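Local structure of acetyltransferase (Klebsiella pneumoniae, 5XUN) at residues L137-K142 / N157-F162; L148-L153 / L161-K166; Y62-G67 / L94-I99. The protein probably transfers the acetyl group of acetyl-CoA to glycyl-tRNA(Gly), acting as the toxin of a type II toxin-antitoxin system. The protein carries 1 engineered substitution. All coordinates share one frame; numbering follows the deposited sequence.

Contact 1 (L137-K142 / N157-F162). With ACO (acetyl coenzyme *a), chain E.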
# COMPACT_ATOMS: atom_id res chain seq x y z
N LEU B 137 10.19 -8.39 -16.31
CA LEU B 137 11.63 -8.21 -16.47
C LEU B 137 12.08 -8.48 -17.90
O LEU B 137 13.05 -7.88 -18.37
CB LEU B 137 12.37 -9.13 -15.50
CG LEU B 137 13.73 -8.67 -15.01
CD1 LEU B 137 13.57 -7.54 -13.99
CD2 LEU B 137 14.50 -9.84 -14.42
N ASN B 138 11.38 -9.37 -18.59
CA ASN B 138 11.70 -9.74 -19.97
C ASN B 138 10.45 -10.37 -20.57
O ASN B 138 9.42 -10.52 -19.91
CB ASN B 138 12.91 -10.67 -20.03
CG ASN B 138 12.78 -11.86 -19.11
OD1 ASN B 138 11.74 -12.51 -19.03
ND2 ASN B 138 13.87 -12.18 -18.41
N GLU B 139 10.57 -10.77 -21.84
CA GLU B 139 9.40 -11.28 -22.55
C GLU B 139 8.91 -12.60 -21.97
O GLU B 139 7.70 -12.87 -21.99
CB GLU B 139 9.73 -11.45 -24.04
CG GLU B 139 9.68 -10.15 -24.81
CD GLU B 139 8.27 -9.62 -24.95
OE1 GLU B 139 7.33 -10.44 -25.00
OE2 GLU B 139 8.10 -8.38 -25.01
N LYS B 140 9.83 -13.41 -21.44
CA LYS B 140 9.48 -14.69 -20.82
C LYS B 140 8.61 -14.49 -19.58
O LYS B 140 7.63 -15.20 -19.38
CB LYS B 140 10.75 -15.47 -20.45
CG LYS B 140 10.57 -16.97 -20.45
CD LYS B 140 11.23 -17.60 -19.23
CE LYS B 140 11.13 -19.12 -19.26
NZ LYS B 140 10.01 -19.62 -18.42
N ALA B 141 8.99 -13.51 -18.76
CA ALA B 141 8.20 -13.16 -17.58
C ALA B 141 6.87 -12.54 -17.98
O ALA B 141 5.83 -12.82 -17.37
CB ALA B 141 8.99 -12.20 -16.69
N LYS B 142 6.88 -11.72 -19.03
CA LYS B 142 5.65 -11.07 -19.48
C LYS B 142 4.62 -12.10 -19.92
O LYS B 142 3.44 -12.02 -19.53
CB LYS B 142 5.96 -10.11 -20.62
CG LYS B 142 4.73 -9.51 -21.26
CD LYS B 142 5.11 -8.40 -22.20
CE LYS B 142 3.89 -7.93 -22.96
NZ LYS B 142 4.22 -6.73 -23.75
N ASN B 157 3.62 -3.54 -26.57
CA ASN B 157 4.99 -3.95 -26.29
C ASN B 157 5.56 -3.35 -25.01
O ASN B 157 6.79 -3.39 -24.80
CB ASN B 157 5.93 -3.63 -27.47
CG ASN B 157 6.86 -4.79 -27.80
OD1 ASN B 157 6.89 -5.79 -27.08
ND2 ASN B 157 7.63 -4.64 -28.87
N SER B 158 4.73 -2.78 -24.14
CA SER B 158 5.22 -2.36 -22.84
C SER B 158 5.33 -3.57 -21.92
O SER B 158 4.64 -4.58 -22.11
CB SER B 158 4.29 -1.31 -22.21
OG SER B 158 4.89 -0.66 -21.09
N ASN B 159 6.22 -3.48 -20.94
CA ASN B 159 6.37 -4.51 -19.92
C ASN B 159 5.53 -4.24 -18.68
O ASN B 159 5.62 -4.99 -17.70
CB ASN B 159 7.84 -4.66 -19.53
CG ASN B 159 8.66 -5.34 -20.61
OD1 ASN B 159 8.30 -6.43 -21.08
ND2 ASN B 159 9.74 -4.70 -21.03
N LEU B 160 4.70 -3.20 -18.70
CA LEU B 160 3.90 -2.83 -17.55
C LEU B 160 2.58 -3.59 -17.60
O LEU B 160 1.82 -3.47 -18.56
CB LEU B 160 3.66 -1.32 -17.52
CG LEU B 160 4.90 -0.45 -17.73
CD1 LEU B 160 4.53 1.02 -17.71
CD2 LEU B 160 5.97 -0.76 -16.70
N LEU B 161 2.32 -4.39 -16.57
CA LEU B 161 1.12 -5.20 -16.47
C LEU B 161 0.42 -4.89 -15.15
O LEU B 161 0.97 -4.26 -14.26
CB LEU B 161 1.43 -6.70 -16.58
CG LEU B 161 2.28 -7.11 -17.79
CD1 LEU B 161 2.59 -8.60 -17.73
CD2 LEU B 161 1.57 -6.75 -19.09
N PHE B 162 -0.82 -5.36 -15.04
CA PHE B 162 -1.68 -4.94 -13.95
C PHE B 162 -2.74 -6.00 -13.72
O PHE B 162 -3.28 -6.56 -14.67
CB PHE B 162 -2.34 -3.59 -14.28
CG PHE B 162 -3.28 -3.09 -13.22
CD1 PHE B 162 -2.81 -2.64 -12.00
CD2 PHE B 162 -4.65 -3.06 -13.46
CE1 PHE B 162 -3.68 -2.16 -11.04
CE2 PHE B 162 -5.53 -2.59 -12.50
CZ PHE B 162 -5.04 -2.14 -11.29
N1A ACO E . 0.13 -25.93 -12.18
C2A ACO E . 0.51 -25.04 -13.12
N3A ACO E . 1.48 -25.25 -14.02
C4A ACO E . 2.17 -26.43 -14.04
C5A ACO E . 1.82 -27.45 -13.03
C6A ACO E . 0.73 -27.14 -12.07
N6A ACO E . 0.36 -28.04 -11.13
N7A ACO E . 2.62 -28.50 -13.25
C8A ACO E . 3.42 -28.18 -14.29
N9A ACO E . 3.16 -26.96 -14.78
C1B ACO E . 3.90 -26.33 -15.91
C2B ACO E . 3.04 -25.92 -17.10
O2B ACO E . 3.14 -26.89 -18.15
C3B ACO E . 3.60 -24.58 -17.53
O3B ACO E . 4.55 -24.78 -18.58
P3B ACO E . 4.75 -23.72 -19.78
O7A ACO E . 3.64 -24.05 -20.76
O8A ACO E . 4.59 -22.37 -19.12
O9A ACO E . 6.14 -24.01 -20.28
C4B ACO E . 4.37 -24.06 -16.32
O4B ACO E . 4.57 -25.16 -15.43
C5B ACO E . 3.65 -22.96 -15.56
O5B ACO E . 4.63 -22.08 -15.02
P1A ACO E . 5.16 -22.22 -13.51
O1A ACO E . 5.77 -23.58 -13.32
O2A ACO E . 4.12 -21.73 -12.54
O3A ACO E . 6.33 -21.12 -13.54
P2A ACO E . 7.80 -21.39 -12.95
O4A ACO E . 7.70 -22.21 -11.69
O5A ACO E . 8.71 -21.84 -14.07
O6A ACO E . 8.17 -19.88 -12.56
CBP ACO E . 9.21 -17.84 -13.17
CCP ACO E . 8.19 -18.89 -13.58
CDP ACO E . 8.96 -17.41 -11.73
CEP ACO E . 9.11 -16.64 -14.10
CAP ACO E . 10.56 -18.52 -13.34
OAP ACO E . 10.74 -18.82 -14.73
C9P ACO E . 11.70 -17.67 -12.88
O9P ACO E . 12.04 -17.64 -11.70
N8P ACO E . 12.30 -16.98 -13.84
C7P ACO E . 13.60 -16.36 -13.65
C6P ACO E . 13.49 -15.04 -12.91
C5P ACO E . 12.34 -14.26 -13.49
O5P ACO E . 12.37 -13.88 -14.66
N4P ACO E . 11.33 -14.03 -12.66
C3P ACO E . 10.11 -13.38 -13.10
C2P ACO E . 10.27 -11.88 -13.28
S1P ACO E . 9.47 -11.08 -11.93
C ACO E . 9.25 -9.62 -12.67
O ACO E . 9.40 -9.57 -13.88
CH3 ACO E . 8.89 -8.42 -11.83
O HOH W 1 5.40 -7.60 -26.10
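Lys142 reaches across from the helix to the loop before strand 160-164, its chain extended with CG anti to the backbone N (chi1 173°) and every later torsion anti as well. NZ arrives at Ser158 O, 2.7 Å away, tilted out of the carbonyl plane; Glu156 O and Gln152 OE1 also bond it, so a long, flexible amine suits a place where two backbone carbonyls and the Gln152 side-chain oxygen converge. On the way, the methylenes pass Asn159 at about a right angle, CD lying 3.9 Å from Asn159 OD1. At the base of the chain, Leu161 CD1 packs 4.0 Å from Lys142 O and close to Lys142 CG. A water lies 2.8 Å from Lys142 NZ and 3.0 Å from Glu139 OE2. Glu139 bends at chi2 (-70°), and its side chain meets that of the poorly ordered Asn157 crosswise, near the solvent.

Asn138 suits the N-cap: its OD1 accepts from Ala141 N at 2.9 Å, almost straight out from the C=O. Just before it, Leu137 N donates to the thioester oxygen O of acetyl-CoA at 2.8 Å, which may polarise that carbonyl, while the small CB of Ala141 packs against C2P of the cofactor. Helix 139-147, starting shortly after strand 131-135 beside the bound thioester, is the arrangement typical of the GNAT acetyl-CoA site.

Contact 2 (L148-L153 / L161-K166)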
# COMPACT_ATOMS: atom_id res chain seq x y z
N LEU B 148 -1.50 -15.78 -16.65
CA LEU B 148 -2.21 -15.75 -15.38
C LEU B 148 -3.34 -14.73 -15.36
O LEU B 148 -4.07 -14.66 -14.37
CB LEU B 148 -1.22 -15.46 -14.24
CG LEU B 148 -0.17 -16.56 -14.07
CD1 LEU B 148 0.87 -16.18 -13.04
CD2 LEU B 148 -0.88 -17.84 -13.67
N GLY B 149 -3.49 -13.94 -16.41
CA GLY B 149 -4.59 -13.02 -16.53
C GLY B 149 -4.25 -11.57 -16.32
O GLY B 149 -5.17 -10.74 -16.30
N PHE B 150 -2.98 -11.22 -16.18
CA PHE B 150 -2.64 -9.82 -16.04
C PHE B 150 -3.01 -9.08 -17.32
O PHE B 150 -3.04 -9.66 -18.41
CB PHE B 150 -1.15 -9.64 -15.75
CG PHE B 150 -0.76 -9.96 -14.32
CD1 PHE B 150 -0.79 -11.26 -13.85
CD2 PHE B 150 -0.33 -8.95 -13.47
CE1 PHE B 150 -0.42 -11.56 -12.56
CE2 PHE B 150 0.04 -9.25 -12.16
CZ PHE B 150 0.00 -10.55 -11.71
N ILE B 151 -3.33 -7.80 -17.19
CA ILE B 151 -3.75 -7.00 -18.32
C ILE B 151 -2.60 -6.08 -18.71
O ILE B 151 -1.81 -5.64 -17.87
CB ILE B 151 -5.05 -6.21 -18.04
CG1 ILE B 151 -4.83 -5.16 -16.96
CG2 ILE B 151 -6.14 -7.16 -17.58
CD1 ILE B 151 -4.90 -3.76 -17.48
N GLN B 152 -2.59 -5.73 -19.96
CA GLN B 152 -1.52 -4.95 -20.48
C GLN B 152 -1.75 -3.48 -20.38
O GLN B 152 -2.71 -2.99 -20.78
CB GLN B 152 -1.30 -5.36 -21.94
CG GLN B 152 -0.48 -4.40 -22.71
CD GLN B 152 0.97 -4.63 -22.49
OE1 GLN B 152 1.52 -5.58 -22.98
NE2 GLN B 152 1.60 -3.72 -21.81
N LEU B 153 -0.80 -2.79 -19.82
CA LEU B 153 -0.85 -1.35 -19.69
C LEU B 153 -0.09 -0.66 -20.82
O LEU B 153 0.73 -1.27 -21.43
CB LEU B 153 -0.24 -0.94 -18.36
CG LEU B 153 -0.85 -1.34 -17.02
CD1 LEU B 153 0.04 -1.01 -15.85
CD2 LEU B 153 -2.21 -0.77 -16.80
N LEU B 161 2.32 -4.39 -16.57
CA LEU B 161 1.12 -5.20 -16.47
C LEU B 161 0.42 -4.89 -15.15
O LEU B 161 0.97 -4.26 -14.26
CB LEU B 161 1.43 -6.70 -16.58
CG LEU B 161 2.28 -7.11 -17.79
CD1 LEU B 161 2.59 -8.60 -17.73
CD2 LEU B 161 1.57 -6.75 -19.09
N PHE B 162 -0.82 -5.36 -15.04
CA PHE B 162 -1.68 -4.94 -13.95
C PHE B 162 -2.74 -6.00 -13.72
O PHE B 162 -3.28 -6.56 -14.67
CB PHE B 162 -2.34 -3.59 -14.28
CG PHE B 162 -3.28 -3.09 -13.22
CD1 PHE B 162 -2.81 -2.64 -12.00
CD2 PHE B 162 -4.65 -3.06 -13.46
CE1 PHE B 162 -3.68 -2.16 -11.04
CE2 PHE B 162 -5.53 -2.59 -12.50
CZ PHE B 162 -5.04 -2.14 -11.29
N TYR B 163 -3.02 -6.28 -12.46
CA TYR B 163 -4.10 -7.20 -12.10
C TYR B 163 -5.04 -6.48 -11.14
O TYR B 163 -4.63 -6.18 -10.00
CB TYR B 163 -3.55 -8.48 -11.49
CG TYR B 163 -4.52 -9.64 -11.51
CD1 TYR B 163 -5.50 -9.78 -10.54
CD2 TYR B 163 -4.45 -10.62 -12.50
CE1 TYR B 163 -6.38 -10.84 -10.55
CE2 TYR B 163 -5.33 -11.69 -12.52
CZ TYR B 163 -6.29 -11.80 -11.54
OH TYR B 163 -7.17 -12.86 -11.54
N PRO B 164 -6.27 -6.17 -11.55
CA PRO B 164 -7.13 -5.31 -10.72
C PRO B 164 -7.62 -6.00 -9.45
O PRO B 164 -7.93 -7.20 -9.45
CB PRO B 164 -8.30 -4.95 -11.64
CG PRO B 164 -8.23 -5.88 -12.79
CD PRO B 164 -6.90 -6.57 -12.81
N THR B 165 -7.68 -5.22 -8.37
CA THR B 165 -8.30 -5.68 -7.12
C THR B 165 -9.70 -6.23 -7.37
O THR B 165 -10.12 -7.20 -6.72
CB THR B 165 -8.34 -4.53 -6.12
OG1 THR B 165 -7.00 -4.12 -5.79
CG2 THR B 165 -9.06 -4.91 -4.85
N LYS B 166 -10.43 -5.62 -8.30
CA LYS B 166 -11.76 -6.12 -8.64
C LYS B 166 -11.72 -7.59 -9.04
O LYS B 166 -12.60 -8.38 -8.65
CB LYS B 166 -12.34 -5.28 -9.78
CG LYS B 166 -13.82 -5.47 -9.99
CD LYS B 166 -14.19 -5.23 -11.42
CE LYS B 166 -15.56 -5.80 -11.72
NZ LYS B 166 -16.63 -4.86 -11.29
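Ile151 and Phe162 form an antiparallel hydrogen-bonded pair, Ile151 N giving Phe162 O a nearly straight bond (2.8 Å, 176°) while the return bond from Phe162 N is weak, and Gln152 and Leu161 follow as a non-hydrogen-bonded pair. Beyond the bridges, Phe150 and Tyr163 cross at about a right angle. Tyr163 CB sits over the Phe150 face, 3.9 Å from the ring centroid in a CH-pi contact, and the Tyr163 ring continues past it, turning its edge to the same ring in an edge-to-face pair with planes 60° apart. The two rings pack together at the hairpin's open end.

Ile151 and Phe162 lie side by side; Ile151 CG1, held between the backbone N and the carbonyl carbon (chi1 66°), is pressed to 3.1 Å from Phe162 O. Both methyls of Leu153 reach Phe162 CB, with CD2 at 3.8 Å. On the opposite face Leu161 CD2 rests against Gln152 CA, while the Gln152 chain bends at chi2 and NE2 donates a hydrogen bond to Leu153 O, in the carbonyl plane and on a lone pair. Gly149 ends the preceding helix in a Schellman motif; glycine suits this positive-phi backbone, where a CB would press on the carbonyl before it and come tight to Tyr163 CE2.

Strand 160-164 is flanked by strands 151-152 and 131-135; Phe150 reaches across to Leu132 and Val134, and with Tyr163 it packs on Met117 of helix 108-126.

Contact 3 (Y62-G67 / L94-I99). With ACO (acetyl coenzyme *a), chain E.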
# COMPACT_ATOMS: atom_id res chain seq x y z
N TYR B 62 11.18 -16.75 -3.98
CA TYR B 62 10.84 -15.61 -3.14
C TYR B 62 10.12 -14.56 -3.96
O TYR B 62 10.17 -14.58 -5.20
CB TYR B 62 12.10 -15.02 -2.48
CG TYR B 62 12.94 -14.15 -3.38
CD1 TYR B 62 13.92 -14.69 -4.22
CD2 TYR B 62 12.79 -12.77 -3.37
CE1 TYR B 62 14.69 -13.88 -5.05
CE2 TYR B 62 13.54 -11.96 -4.17
CZ TYR B 62 14.50 -12.51 -5.01
OH TYR B 62 15.24 -11.67 -5.81
N TYR B 63 9.46 -13.63 -3.27
CA TYR B 63 8.88 -12.46 -3.93
C TYR B 63 8.83 -11.28 -2.96
O TYR B 63 8.92 -11.47 -1.74
CB TYR B 63 7.48 -12.76 -4.52
CG TYR B 63 6.32 -12.88 -3.55
CD1 TYR B 63 5.69 -11.75 -3.03
CD2 TYR B 63 5.82 -14.13 -3.18
CE1 TYR B 63 4.61 -11.86 -2.17
CE2 TYR B 63 4.75 -14.25 -2.32
CZ TYR B 63 4.14 -13.11 -1.82
OH TYR B 63 3.06 -13.22 -0.96
N THR B 64 8.68 -10.07 -3.51
CA THR B 64 8.62 -8.85 -2.70
C THR B 64 7.43 -7.98 -3.10
O THR B 64 7.05 -7.92 -4.27
CB THR B 64 9.91 -8.00 -2.85
OG1 THR B 64 9.95 -7.41 -4.15
CG2 THR B 64 11.14 -8.86 -2.67
N LEU B 65 6.87 -7.27 -2.11
CA LEU B 65 5.73 -6.37 -2.32
C LEU B 65 6.04 -4.99 -1.76
O LEU B 65 6.57 -4.86 -0.65
CB LEU B 65 4.46 -6.92 -1.64
CG LEU B 65 4.02 -8.30 -2.14
CD1 LEU B 65 2.86 -8.86 -1.33
CD2 LEU B 65 3.66 -8.20 -3.60
N SER B 66 5.69 -3.95 -2.52
CA SER B 66 5.86 -2.58 -2.07
C SER B 66 4.62 -1.78 -2.45
O SER B 66 4.04 -2.00 -3.51
CB SER B 66 7.10 -1.93 -2.72
OG SER B 66 8.24 -2.75 -2.53
N GLY B 67 4.21 -0.87 -1.57
CA GLY B 67 3.16 0.06 -1.92
C GLY B 67 3.59 0.99 -3.03
O GLY B 67 4.73 1.45 -3.09
N LEU B 94 4.49 -5.80 -7.34
CA LEU B 94 5.29 -7.01 -7.23
C LEU B 94 6.67 -6.66 -7.76
O LEU B 94 6.88 -6.62 -8.97
CB LEU B 94 4.65 -8.16 -8.01
CG LEU B 94 5.37 -9.50 -8.07
CD1 LEU B 94 5.55 -10.06 -6.68
CD2 LEU B 94 4.58 -10.49 -8.93
N GLY B 95 7.58 -6.33 -6.85
CA GLY B 95 8.89 -5.87 -7.28
C GLY B 95 9.71 -6.96 -7.93
O GLY B 95 10.40 -6.72 -8.92
N ARG B 96 9.61 -8.18 -7.41
CA ARG B 96 10.43 -9.31 -7.81
C ARG B 96 9.68 -10.59 -7.52
O ARG B 96 8.97 -10.70 -6.51
CB ARG B 96 11.75 -9.35 -7.06
CG ARG B 96 12.74 -8.34 -7.50
CD ARG B 96 13.68 -8.03 -6.38
NE ARG B 96 14.26 -6.72 -6.60
CZ ARG B 96 13.71 -5.60 -6.18
NH1 ARG B 96 12.57 -5.63 -5.50
NH2 ARG B 96 14.31 -4.45 -6.43
N LEU B 97 9.91 -11.59 -8.37
CA LEU B 97 9.43 -12.94 -8.16
C LEU B 97 10.41 -13.88 -8.84
O LEU B 97 10.80 -13.64 -9.98
CB LEU B 97 8.02 -13.13 -8.73
CG LEU B 97 7.56 -14.58 -8.80
CD1 LEU B 97 7.03 -14.99 -7.46
CD2 LEU B 97 6.52 -14.80 -9.89
N ALA B 98 10.83 -14.93 -8.13
CA ALA B 98 11.83 -15.84 -8.68
C ALA B 98 11.67 -17.21 -8.06
O ALA B 98 11.40 -17.33 -6.86
CB ALA B 98 13.26 -15.31 -8.45
N ILE B 99 11.84 -18.24 -8.89
CA ILE B 99 11.82 -19.64 -8.47
C ILE B 99 13.17 -20.25 -8.85
O ILE B 99 13.70 -19.97 -9.92
CB ILE B 99 10.67 -20.41 -9.14
CG1 ILE B 99 9.31 -19.84 -8.72
CG2 ILE B 99 10.74 -21.89 -8.81
CD1 ILE B 99 8.90 -20.24 -7.32
N1A ACO E . 0.13 -25.93 -12.18
C2A ACO E . 0.51 -25.04 -13.12
N3A ACO E . 1.48 -25.25 -14.02
C4A ACO E . 2.17 -26.43 -14.04
C5A ACO E . 1.82 -27.45 -13.03
C6A ACO E . 0.73 -27.14 -12.07
N6A ACO E . 0.36 -28.04 -11.13
N7A ACO E . 2.62 -28.50 -13.25
C8A ACO E . 3.42 -28.18 -14.29
N9A ACO E . 3.16 -26.96 -14.78
C1B ACO E . 3.90 -26.33 -15.91
C2B ACO E . 3.04 -25.92 -17.10
O2B ACO E . 3.14 -26.89 -18.15
C3B ACO E . 3.60 -24.58 -17.53
O3B ACO E . 4.55 -24.78 -18.58
P3B ACO E . 4.75 -23.72 -19.78
O7A ACO E . 3.64 -24.05 -20.76
O8A ACO E . 4.59 -22.37 -19.12
O9A ACO E . 6.14 -24.01 -20.28
C4B ACO E . 4.37 -24.06 -16.32
O4B ACO E . 4.57 -25.16 -15.43
C5B ACO E . 3.65 -22.96 -15.56
O5B ACO E . 4.63 -22.08 -15.02
P1A ACO E . 5.16 -22.22 -13.51
O1A ACO E . 5.77 -23.58 -13.32
O2A ACO E . 4.12 -21.73 -12.54
O3A ACO E . 6.33 -21.12 -13.54
P2A ACO E . 7.80 -21.39 -12.95
O4A ACO E . 7.70 -22.21 -11.69
O5A ACO E . 8.71 -21.84 -14.07
O6A ACO E . 8.17 -19.88 -12.56
CBP ACO E . 9.21 -17.84 -13.17
CCP ACO E . 8.19 -18.89 -13.58
CDP ACO E . 8.96 -17.41 -11.73
CEP ACO E . 9.11 -16.64 -14.10
CAP ACO E . 10.56 -18.52 -13.34
OAP ACO E . 10.74 -18.82 -14.73
C9P ACO E . 11.70 -17.67 -12.88
O9P ACO E . 12.04 -17.64 -11.70
N8P ACO E . 12.30 -16.98 -13.84
C7P ACO E . 13.60 -16.36 -13.65
C6P ACO E . 13.49 -15.04 -12.91
C5P ACO E . 12.34 -14.26 -13.49
O5P ACO E . 12.37 -13.88 -14.66
N4P ACO E . 11.33 -14.03 -12.66
C3P ACO E . 10.11 -13.38 -13.10
C2P ACO E . 10.27 -11.88 -13.28
S1P ACO E . 9.47 -11.08 -11.93
C ACO E . 9.25 -9.62 -12.67
O ACO E . 9.40 -9.57 -13.88
CH3 ACO E . 8.89 -8.42 -11.83
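Tyr62 N bonds Ala98 O at 2.9 Å and Ala98 N bonds Tyr62 O at 3.0 Å, tying strands 59-71 and 88-99 antiparallel. On their face of the sheet the small Ala98 takes the Tyr62 ring, whose CE1 comes within 4.0 Å of Ala98 CB. Arg96, extended from CG to NE, passes the ring with CD 4.0 Å from Tyr62 OH, and NH1 makes a weak bond, 3.4 Å, to Thr64 OG1 at the guanidinium edge. On the other face the contact is apolar: Leu97 CD1 touches Tyr63 CB at 3.7 Å, and Leu94 CD1 bridges Tyr63 and Leu65.

Between these pairs the register slips by one residue: Thr64 N bonds Arg96 O while Thr64 O accepts from Gly95 N, a beta bulge as in the corresponding GNAT strand. Side-chainless Gly95 suits the close approach of Thr64 OG1. Past the bulge the backbone binds acetyl-CoA like a further strand: Leu97 O accepts from N4P at 2.8 Å, and Ile99 N donates to O9P at 2.9 Å.

Farther out, Tyr63 OH bonds His115 and Tyr62 OH bonds Leu28 O, while Arg96 makes a cation-pi contact with Phe31. Leu65 and Gly67 bond the second subunit through their backbones.

Contact 3 lies deep in the chain, about 4 Å from its centre, whereas contacts 1 and 2 are partly buried and about 13 and 12 Å out. Contacts 1 and 2 share Leu161 and Phe162 on strand 160-164, and they meet through Gln152, whose amide joins both Lys142 and Ser158. Their chemistry differs: contact 1 relies on a charged amine, backbone carbonyls and water near the surface, contact 2 on an edge-to-face aromatic pair and a short strand pair, contact 3 on antiparallel strand pairing interrupted by a bulge. Contacts 1 and 3 do not touch, yet both hold acetyl-CoA, contact 1 at the thioester oxygen and contact 3 along the pantetheine arm.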